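PDB 6LSV: jasmonate-induced oxygenase 2 from Arabidopsis thaliana, which uses iron, 2-oxoglutarate and molecular oxygen to hydroxylate the plant stress hormone jasmonate to 12-hydroxyjasmonate, releasing succinate and carbon dioxide. Local coordinates for residues 174-179 / 231-236; 204-209 / 300-305. All coordinates share one frame; numbering follows the deposited sequence.

Overall arrangement
Following the chain from the N terminus, the first of the four segments, 174-179, lies on helix 161-186; strand 204-212 follows with residues 204-209. Contact 1 closes when the chain reaches residues 231-236, 52 positions beyond the helix segment, and sets strand 233-237 against the helix. Contact 2 closes later, when strand 294-302 pairs with strand 204-212, with 90 residues between the segments. The segments alternate along the sequence, so the two loops cross and neither nests in the other. Their centres lie about 9 Å apart, and strands 233-237 and 294-302 are neighbours in the main sheet. Contact 1 thus ties the helix to the sheet, while contact 2 joins strands within it, beside the jasmonate pocket.

Contact 1 (174-179 / 231-236); sequences KLSGRI and GGMTIL. With AKG (2-oxoglutaric acid), chain C.
Ile-235 reaches from its strand to the helix with CD1, which lies 4.0 Å from CD2 of Leu-175 and also meets the side chain of Ser-176. This is the packing of the long helix 161-186 against the main sheet of the double-stranded beta-helix (jelly-roll) fold of 2-oxoglutarate-dependent oxygenases. The axes of helix 174-179 and strand 233-236 come within 10.1 Å at their closest, with 128° between their directions, and every residue that touches across them is buried. No hydrogen bond joins the segments.

Two strand side chains, Met-233 and Ile-235, point toward the helix. With CG1 of Ile-235 anti to its own carbonyl carbon (chi1 -63°) and CD1 continuing the extended branch, the methyl arrives among Leu-175, Ser-176 and, more loosely, Ile-179. The Leu-175 and Ile-235 chains meet at an oblique angle. The hydroxyl of Ser-176 is turned back to its own helix, where OG hydrogen-bonds to the carbonyl O of Leu-172, a partner that satisfies this buried polar atom.

One turn along the helix from Leu-175, Ile-179 meets Met-233. The Met-233 chain bends at chi3 (-73°), bringing CE to 3.9 Å from CD1 of Ile-179, while SD lies a similar 3.9 Å from CG2 of the same residue. Val-265, on the next strand, touches both Ile-179 and Met-233. Where the strand begins, Tyr-301 of the neighbouring strand is matched by two residues, Gly-232 and Met-233, a classic beta bulge.

The other side of the strand serves the active site. Thr-234 points away from the helix, and its OG1 hydrogen-bonds to OD2 of the iron ligand Asp-229. Leu-236 lines the cosubstrate pocket, its CD1 3.7 Å from C4 of 2-oxoglutarate.

Contact 2 (204-209 / 300-305); sequences GACLRV and FYNPKS. With JAA ({(1R,2R)-3-oxo-2-[(2Z)-pent-2-en-1-yl]cyclopentyl}acetic acid), chain D.
Part of the jasmonate pocket is contributed by two neighbouring antiparallel strands of the main sheet, 204-209 and 300-302, through Arg-208 and Phe-300. Gly-204 and Asn-302 form a hydrogen-bonded pair, as do Cys-206 and Phe-300; the non-hydrogen-bonded pair Ala-205 and Tyr-301 lies between. Phe-300 N donates to O of Cys-206 at 2.9 Å, almost straight at 175°, and the return bond from Cys-206 N to Phe-300 O is 3.1 Å and more bent.

On the face carrying Cys-206, Phe-300 and Asn-302, SG of Cys-206 sits at the edge of the Phe-300 ring, 5.0 Å from its centroid. The same sulfur is 3.5 Å from ND2 of Asn-302, whose OD1 accepts a bond from Gly-232 N. These strands belong to the double-stranded beta-helix, and the face carrying Cys-206, Arg-208 and Phe-300 is the one turned to jasmonate.

CB of Arg-208 packs 3.6 Å from CE2 of Phe-300. CG of Arg-208 stands anti to its backbone N (chi1 157°), and the chain runs on extended to NE. At its end, NH1 donates to the ring ketone O01 of jasmonate (3.0 Å), which lies in the guanidinium plane; C14 of the pentenyl tail lies over one face, offset toward its rim. NE is held by OD1 of Asn-210, which itself binds 2-oxoglutarate, and CZ of Phe-300 touches jasmonate C09 at 3.9 Å.

Contact 1 (174-179 / 231-236)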
loop_
_atom_site.group_PDB
_atom_site.type_symbol
_atom_site.label_atom_id
_atom_site.label_comp_id
_atom_site.label_asym_id
_atom_site.label_seq_id
_atom_site.Cartn_x
_atom_site.Cartn_y
_atom_site.Cartn_z
ATOM N N LYS A 174 -1.939 5.398 -15.444
ATOM C CA LYS A 174 -1.740 4.790 -16.757
ATOM C C LYS A 174 -1.111 3.407 -16.635
ATOM O O LYS A 174 -1.532 2.457 -17.305
ATOM C CB LYS A 174 -0.862 5.694 -17.626
ATOM C CG LYS A 174 -1.533 6.967 -18.109
ATOM C CD LYS A 174 -0.575 7.811 -18.938
ATOM C CE LYS A 174 -1.120 9.214 -19.156
ATOM N NZ LYS A 174 -0.059 10.256 -19.041
ATOM N N LEU A 175 -0.083 3.284 -15.794
ATOM C CA LEU A 175 0.580 1.999 -15.611
ATOM C C LEU A 175 -0.379 0.960 -15.041
ATOM O O LEU A 175 -0.342 -0.211 -15.434
ATOM C CB LEU A 175 1.797 2.173 -14.701
ATOM C CG LEU A 175 2.491 0.921 -14.157
ATOM C CD1 LEU A 175 2.979 0.022 -15.293
ATOM C CD2 LEU A 175 3.638 1.309 -13.232
ATOM N N SER A 176 -1.252 1.370 -14.116
ATOM C CA SER A 176 -2.195 0.421 -13.536
ATOM C C SER A 176 -3.134 -0.142 -14.596
ATOM O O SER A 176 -3.410 -1.346 -14.610
ATOM C CB SER A 176 -2.995 1.076 -12.409
ATOM O OG SER A 176 -2.163 1.793 -11.513
ATOM N N GLY A 177 -3.630 0.714 -15.494
ATOM C CA GLY A 177 -4.533 0.237 -16.530
ATOM C C GLY A 177 -3.912 -0.844 -17.391
ATOM O O GLY A 177 -4.570 -1.826 -17.745
ATOM N N ARG A 178 -2.630 -0.685 -17.726
ATOM C CA ARG A 178 -1.925 -1.712 -18.488
ATOM C C ARG A 178 -1.725 -2.976 -17.660
ATOM O O ARG A 178 -1.854 -4.091 -18.178
ATOM C CB ARG A 178 -0.582 -1.167 -18.977
ATOM C CG ARG A 178 -0.707 -0.268 -20.210
ATOM C CD ARG A 178 0.016 1.063 -20.041
ATOM N NE ARG A 178 0.023 1.838 -21.283
ATOM C CZ ARG A 178 -0.978 2.618 -21.693
ATOM N NH1 ARG A 178 -2.071 2.748 -20.950
ATOM N NH2 ARG A 178 -0.881 3.275 -22.842
ATOM N N ILE A 179 -1.404 -2.825 -16.372
ATOM C CA ILE A 179 -1.227 -3.985 -15.501
ATOM C C ILE A 179 -2.548 -4.723 -15.319
ATOM O O ILE A 179 -2.583 -5.957 -15.237
ATOM C CB ILE A 179 -0.630 -3.548 -14.150
ATOM C CG1 ILE A 179 0.802 -3.047 -14.328
ATOM C CG2 ILE A 179 -0.685 -4.690 -13.143
ATOM C CD1 ILE A 179 1.437 -2.561 -13.034
ATOM N N GLY A 231 -7.478 -2.429 -0.993
ATOM C CA GLY A 231 -7.984 -2.059 -2.297
ATOM C C GLY A 231 -7.666 -3.068 -3.380
ATOM O O GLY A 231 -7.428 -4.252 -3.124
ATOM N N GLY A 232 -7.661 -2.578 -4.620
ATOM C CA GLY A 232 -7.468 -3.418 -5.786
ATOM C C GLY A 232 -6.040 -3.880 -5.973
ATOM O O GLY A 232 -5.734 -5.059 -5.772
ATOM N N MET A 233 -5.157 -2.971 -6.381
ATOM C CA MET A 233 -3.736 -3.267 -6.450
ATOM C C MET A 233 -2.953 -2.070 -5.936
ATOM O O MET A 233 -3.420 -0.928 -5.989
ATOM C CB MET A 233 -3.272 -3.613 -7.874
ATOM C CG MET A 233 -3.768 -2.674 -8.956
ATOM S SD MET A 233 -2.977 -2.996 -10.547
ATOM C CE MET A 233 -1.335 -2.348 -10.246
ATOM N N THR A 234 -1.757 -2.346 -5.426
ATOM C CA THR A 234 -0.846 -1.316 -4.956
ATOM C C THR A 234 0.388 -1.291 -5.844
ATOM O O THR A 234 0.973 -2.341 -6.132
ATOM C CB THR A 234 -0.436 -1.555 -3.500
ATOM O OG1 THR A 234 -1.607 -1.705 -2.686
ATOM C CG2 THR A 234 0.393 -0.386 -2.975
ATOM N N ILE A 235 0.768 -0.100 -6.287
ATOM C CA ILE A 235 2.049 0.117 -6.944
ATOM C C ILE A 235 2.956 0.770 -5.911
ATOM O O ILE A 235 2.733 1.916 -5.508
ATOM C CB ILE A 235 1.907 0.966 -8.216
ATOM C CG1 ILE A 235 1.038 0.235 -9.242
ATOM C CG2 ILE A 235 3.271 1.255 -8.828
ATOM C CD1 ILE A 235 0.758 1.034 -10.489
ATOM N N LEU A 236 3.966 0.029 -5.463
ATOM C CA LEU A 236 4.813 0.422 -4.346
ATOM C C LEU A 236 6.182 0.842 -4.860
ATOM O O LEU A 236 6.831 0.092 -5.599
ATOM C CB LEU A 236 4.950 -0.733 -3.349
ATOM C CG LEU A 236 5.830 -0.607 -2.103
ATOM C CD1 LEU A 236 5.410 0.574 -1.242
ATOM C CD2 LEU A 236 5.769 -1.900 -1.297
HETATM C C1 AKG C . 2.395 0.262 2.393
HETATM O O1 AKG C . 1.695 -0.250 1.485
HETATM O O2 AKG C . 1.962 1.277 3.007
HETATM C C2 AKG C . 3.745 -0.370 2.753
HETATM O O5 AKG C . 3.760 -1.483 3.161
HETATM C C3 AKG C . 5.070 0.390 2.602
HETATM C C4 AKG C . 6.159 -0.584 2.143
HETATM C C5 AKG C . 7.554 -0.009 2.396
HETATM O O3 AKG C . 8.527 -0.329 1.663
HETATM O O4 AKG C . 7.728 0.790 3.349
#

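Contact 2 (204-209 / 300-305)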
loop_
_atom_site.group_PDB
_atom_site.type_symbol
_atom_site.label_atom_id
_atom_site.label_comp_id
_atom_site.label_asym_id
_atom_site.label_seq_id
_atom_site.Cartn_x
_atom_site.Cartn_y
_atom_site.Cartn_z
ATOM N N GLY A 204 -10.908 4.469 -8.475
ATOM C CA GLY A 204 -10.347 5.256 -7.390
ATOM C C GLY A 204 -8.834 5.128 -7.390
ATOM O O GLY A 204 -8.292 4.062 -7.698
ATOM N N ALA A 205 -8.160 6.221 -7.048
ATOM C CA ALA A 205 -6.707 6.238 -6.959
ATOM C C ALA A 205 -6.321 7.134 -5.800
ATOM O O ALA A 205 -6.693 8.311 -5.780
ATOM C CB ALA A 205 -6.071 6.738 -8.259
ATOM N N CYS A 206 -5.598 6.585 -4.836
ATOM C CA CYS A 206 -5.096 7.370 -3.723
ATOM C C CYS A 206 -3.623 7.050 -3.504
ATOM O O CYS A 206 -3.065 6.110 -4.079
ATOM C CB CYS A 206 -5.924 7.147 -2.447
ATOM S SG CYS A 206 -6.460 5.455 -2.159
ATOM N N LEU A 207 -2.993 7.870 -2.672
ATOM C CA LEU A 207 -1.560 7.820 -2.444
ATOM C C LEU A 207 -1.306 7.914 -0.950
ATOM O O LEU A 207 -1.863 8.785 -0.275
ATOM C CB LEU A 207 -0.851 8.960 -3.183
ATOM C CG LEU A 207 0.662 9.039 -2.988
ATOM C CD1 LEU A 207 1.340 7.846 -3.646
ATOM C CD2 LEU A 207 1.218 10.354 -3.529
ATOM N N ARG A 208 -0.485 7.005 -0.435
ATOM C CA ARG A 208 -0.015 7.071 0.941
ATOM C C ARG A 208 1.500 6.965 0.925
ATOM O O ARG A 208 2.050 5.992 0.401
ATOM C CB ARG A 208 -0.618 5.966 1.814
ATOM C CG ARG A 208 0.239 5.668 3.036
ATOM C CD ARG A 208 -0.535 5.047 4.175
ATOM N NE ARG A 208 0.371 4.581 5.223
ATOM C CZ ARG A 208 0.012 4.363 6.484
ATOM N NH1 ARG A 208 -1.241 4.571 6.863
ATOM N NH2 ARG A 208 0.907 3.939 7.366
ATOM N N VAL A 209 2.166 7.968 1.489
ATOM C CA VAL A 209 3.620 8.006 1.583
ATOM C C VAL A 209 3.999 7.745 3.032
ATOM O O VAL A 209 3.448 8.373 3.943
ATOM C CB VAL A 209 4.183 9.352 1.096
ATOM C CG1 VAL A 209 5.699 9.295 1.031
ATOM C CG2 VAL A 209 3.592 9.710 -0.262
ATOM N N PHE A 300 -2.405 3.377 -4.551
ATOM C CA PHE A 300 -3.515 2.435 -4.469
ATOM C C PHE A 300 -4.431 2.630 -5.670
ATOM O O PHE A 300 -4.935 3.734 -5.900
ATOM C CB PHE A 300 -4.295 2.616 -3.166
ATOM C CG PHE A 300 -3.451 2.513 -1.927
ATOM C CD1 PHE A 300 -2.782 1.338 -1.613
ATOM C CD2 PHE A 300 -3.333 3.593 -1.071
ATOM C CE1 PHE A 300 -2.008 1.247 -0.463
ATOM C CE2 PHE A 300 -2.568 3.507 0.074
ATOM C CZ PHE A 300 -1.904 2.332 0.379
ATOM N N TYR A 301 -4.640 1.557 -6.429
ATOM C CA TYR A 301 -5.550 1.544 -7.570
ATOM C C TYR A 301 -6.782 0.742 -7.165
ATOM O O TYR A 301 -6.709 -0.480 -6.994
ATOM C CB TYR A 301 -4.866 0.944 -8.796
ATOM C CG TYR A 301 -5.595 1.169 -10.098
ATOM C CD1 TYR A 301 -5.551 2.402 -10.739
ATOM C CD2 TYR A 301 -6.313 0.144 -10.696
ATOM C CE1 TYR A 301 -6.204 2.604 -11.941
ATOM C CE2 TYR A 301 -6.974 0.339 -11.892
ATOM C CZ TYR A 301 -6.919 1.571 -12.509
ATOM O OH TYR A 301 -7.577 1.765 -13.701
ATOM N N ASN A 302 -7.912 1.425 -7.013
ATOM C CA ASN A 302 -9.040 0.801 -6.348
ATOM C C ASN A 302 -10.274 0.782 -7.239
ATOM O O ASN A 302 -10.420 1.627 -8.128
ATOM C CB ASN A 302 -9.367 1.544 -5.047
ATOM C CG ASN A 302 -8.215 1.526 -4.064
ATOM O OD1 ASN A 302 -7.485 0.540 -3.965
ATOM N ND2 ASN A 302 -8.040 2.622 -3.336
ATOM N N PRO A 303 -11.176 -0.173 -7.031
ATOM C CA PRO A 303 -12.464 -0.122 -7.727
ATOM C C PRO A 303 -13.301 1.035 -7.213
ATOM O O PRO A 303 -13.158 1.470 -6.068
ATOM C CB PRO A 303 -13.109 -1.470 -7.387
ATOM C CG PRO A 303 -12.454 -1.901 -6.122
ATOM C CD PRO A 303 -11.054 -1.359 -6.164
ATOM N N LYS A 304 -14.169 1.545 -8.087
ATOM C CA LYS A 304 -15.168 2.528 -7.680
ATOM C C LYS A 304 -15.854 2.083 -6.390
ATOM O O LYS A 304 -16.363 0.963 -6.297
ATOM C CB LYS A 304 -16.184 2.707 -8.810
ATOM C CG LYS A 304 -17.091 3.911 -8.681
ATOM C CD LYS A 304 -17.892 4.127 -9.957
ATOM C CE LYS A 304 -18.895 5.258 -9.803
ATOM N NZ LYS A 304 -19.836 5.017 -8.677
ATOM N N SER A 305 -15.862 2.973 -5.391
ATOM C CA SER A 305 -16.064 2.555 -4.005
ATOM C C SER A 305 -17.500 2.133 -3.687
ATOM O O SER A 305 -17.721 1.493 -2.653
ATOM C CB SER A 305 -15.631 3.677 -3.052
ATOM O OG SER A 305 -16.084 4.945 -3.484
HETATM O O01 JAA D . -3.701 5.017 5.258
HETATM O O02 JAA D . -8.311 3.339 1.206
HETATM O O03 JAA D . -9.518 3.424 3.013
HETATM C C04 JAA D . -6.329 3.835 3.493
HETATM C C05 JAA D . -5.096 3.460 4.485
HETATM C C06 JAA D . -7.067 4.978 4.239
HETATM C C07 JAA D . -6.191 5.438 5.203
HETATM C C08 JAA D . -4.786 4.618 4.993
HETATM C C09 JAA D . -3.866 2.843 3.686
HETATM C C10 JAA D . -7.209 2.731 3.282
HETATM C C11 JAA D . -4.026 1.328 3.560
HETATM C C12 JAA D . -8.413 3.190 2.453
HETATM C C13 JAA D . -3.043 0.497 3.851
HETATM C C14 JAA D . -1.690 1.010 4.339
HETATM C C15 JAA D . -1.310 0.296 5.635
#